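Local coordinates for putative NAD(P)H-flavin oxidoreductase (Streptococcus pyogenes serotype M1, PDB 2HAY) that binds flavin mononucleotide and, as a member of the nitroreductase family, probably uses it for NAD(P)H-dependent reductions, at the interface of chains A and B. Coordinates in Å, arbitrary orientation; residue numbers count along the deposited sequence, not the author numbering. Chains: chain A/B, Putative NAD(P)H-flavin oxidoreductase.

The interface of chains A and B. Residues chain A 8, 11-12, 157-158, 161; chain B 11-12, 157-158, 161.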
# COMPACT_ATOMS: atom_id res chain seq x y z
N ILE A 8 -23.03 -7.42 5.33
CA ILE A 8 -21.55 -7.19 5.18
C ILE A 8 -21.25 -5.76 4.71
O ILE A 8 -20.22 -5.19 5.06
CB ILE A 8 -20.89 -8.25 4.25
CG1 ILE A 8 -21.10 -9.66 4.82
CG2 ILE A 8 -19.39 -8.01 4.12
CD1 ILE A 8 -21.14 -10.80 3.77
N GLN A 11 -21.40 -3.36 7.72
CA GLN A 11 -20.21 -3.68 8.50
C GLN A 11 -18.93 -3.08 7.90
O GLN A 11 -18.17 -2.39 8.61
CB GLN A 11 -20.09 -5.20 8.61
CG GLN A 11 -19.06 -5.70 9.61
CD GLN A 11 -18.66 -7.14 9.34
OE1 GLN A 11 -19.20 -7.79 8.44
NE2 GLN A 11 -17.70 -7.64 10.12
N ILE A 12 -18.70 -3.30 6.61
CA ILE A 12 -17.55 -2.70 5.93
C ILE A 12 -17.58 -1.17 6.05
O ILE A 12 -16.59 -0.54 6.45
CB ILE A 12 -17.38 -3.19 4.45
CG1 ILE A 12 -17.15 -4.70 4.42
CG2 ILE A 12 -16.19 -2.48 3.76
CD1 ILE A 12 -17.15 -5.30 3.02
N MSE A 157 -7.32 -2.23 8.01
CA MSE A 157 -8.68 -2.70 7.79
C MSE A 157 -9.06 -3.83 8.77
O MSE A 157 -10.17 -3.82 9.30
CB MSE A 157 -8.88 -3.20 6.35
CG MSE A 157 -10.26 -3.86 6.17
SE MSE A 157 -11.67 -2.49 6.20
CE MSE A 157 -11.35 -2.01 4.35
N THR A 158 -8.16 -4.80 8.94
CA THR A 158 -8.33 -5.87 9.92
C THR A 158 -8.54 -5.26 11.33
O THR A 158 -9.50 -5.59 12.00
CB THR A 158 -7.11 -6.80 9.90
OG1 THR A 158 -6.97 -7.34 8.58
CG2 THR A 158 -7.27 -7.97 10.91
N LEU A 161 -11.98 -3.55 11.58
CA LEU A 161 -13.01 -4.59 11.71
C LEU A 161 -13.04 -5.23 13.12
O LEU A 161 -14.07 -5.73 13.54
CB LEU A 161 -12.82 -5.65 10.64
CG LEU A 161 -13.18 -5.29 9.17
CD1 LEU A 161 -12.55 -6.30 8.24
CD2 LEU A 161 -14.72 -5.23 8.93
N GLN B 11 -14.55 -14.47 10.08
CA GLN B 11 -14.84 -13.74 8.86
C GLN B 11 -13.59 -13.14 8.21
O GLN B 11 -13.38 -13.25 6.99
CB GLN B 11 -15.87 -12.67 9.19
CG GLN B 11 -16.27 -11.78 8.06
CD GLN B 11 -17.18 -10.66 8.52
OE1 GLN B 11 -17.41 -10.46 9.74
NE2 GLN B 11 -17.69 -9.88 7.55
N ILE B 12 -12.74 -12.54 9.03
CA ILE B 12 -11.45 -12.00 8.57
C ILE B 12 -10.55 -13.15 8.12
O ILE B 12 -9.95 -13.09 7.06
CB ILE B 12 -10.73 -11.17 9.63
CG1 ILE B 12 -11.57 -9.94 9.99
CG2 ILE B 12 -9.33 -10.70 9.10
CD1 ILE B 12 -11.13 -9.25 11.27
N MSE B 157 -9.22 -6.19 0.21
CA MSE B 157 -9.83 -6.74 1.43
C MSE B 157 -11.36 -6.63 1.40
O MSE B 157 -12.07 -7.59 1.72
CB MSE B 157 -9.27 -6.09 2.70
CG MSE B 157 -9.87 -6.66 4.00
SE MSE B 157 -9.56 -8.59 4.18
CE MSE B 157 -7.70 -8.46 4.70
N THR B 158 -11.84 -5.45 1.02
CA THR B 158 -13.26 -5.21 0.80
C THR B 158 -13.83 -6.20 -0.23
O THR B 158 -14.78 -6.87 0.06
CB THR B 158 -13.51 -3.75 0.38
OG1 THR B 158 -12.97 -2.90 1.39
CG2 THR B 158 -15.02 -3.46 0.23
N LEU B 161 -13.95 -9.80 1.39
CA LEU B 161 -15.07 -9.89 2.33
C LEU B 161 -16.42 -10.02 1.61
O LEU B 161 -17.38 -10.59 2.14
CB LEU B 161 -15.08 -8.67 3.26
CG LEU B 161 -13.99 -8.65 4.31
CD1 LEU B 161 -13.74 -7.21 4.81
CD2 LEU B 161 -14.28 -9.58 5.51
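A:Gln11 and B:Gln11 meet tip to tip across the two-fold axis and pair through their side-chain amides. In A:Gln11, CG stands anti to the backbone N (chi1 -169°) and the chain beyond it is extended, so CB and CG act as spacers that carry the amide out to its partner. Next along, CD lies 3.9 Å from CD of B:Gln11. At the tip, OE1 of A:Gln11 accepts from NE2 of B:Gln11 at 2.7 Å, in a nearly straight bond. On the other branch, NE2 of A:Gln11 donates to OE1 of B:Gln11 at 2.9 Å. Each acceptor lies in the amide plane of its donor, but the two amides are turned 45° apart. The pair is therefore twisted, and each donor is tilted from the carbonyl plane it approaches. Two bonds together should limit rotation of both amides.

Van der Waals contacts continue from this pair. CD1 of A:Leu161 meets CD1 of B:Leu161 at 3.7 Å. CD1 of A:Ile12 faces CB of B:Leu161, and CG2 of A:Ile12 touches CG2 of B:Thr158 at 3.8 Å. The selenomethionines A:Met157 and B:Met157 meet through their CG atoms at 3.6 Å. Both side chains are bent at chi2 and chi3, and the CE methyl of A:Met157 turns to OG1 of B:Thr158 at 3.5 Å.

Helix 9-18 of chain A thus packs on helix 137-162 of chain B, and the twin contacts exchange the chains. Nitroreductases of this family are typically dimers, and this symmetric patch probably helps hold the two subunits together.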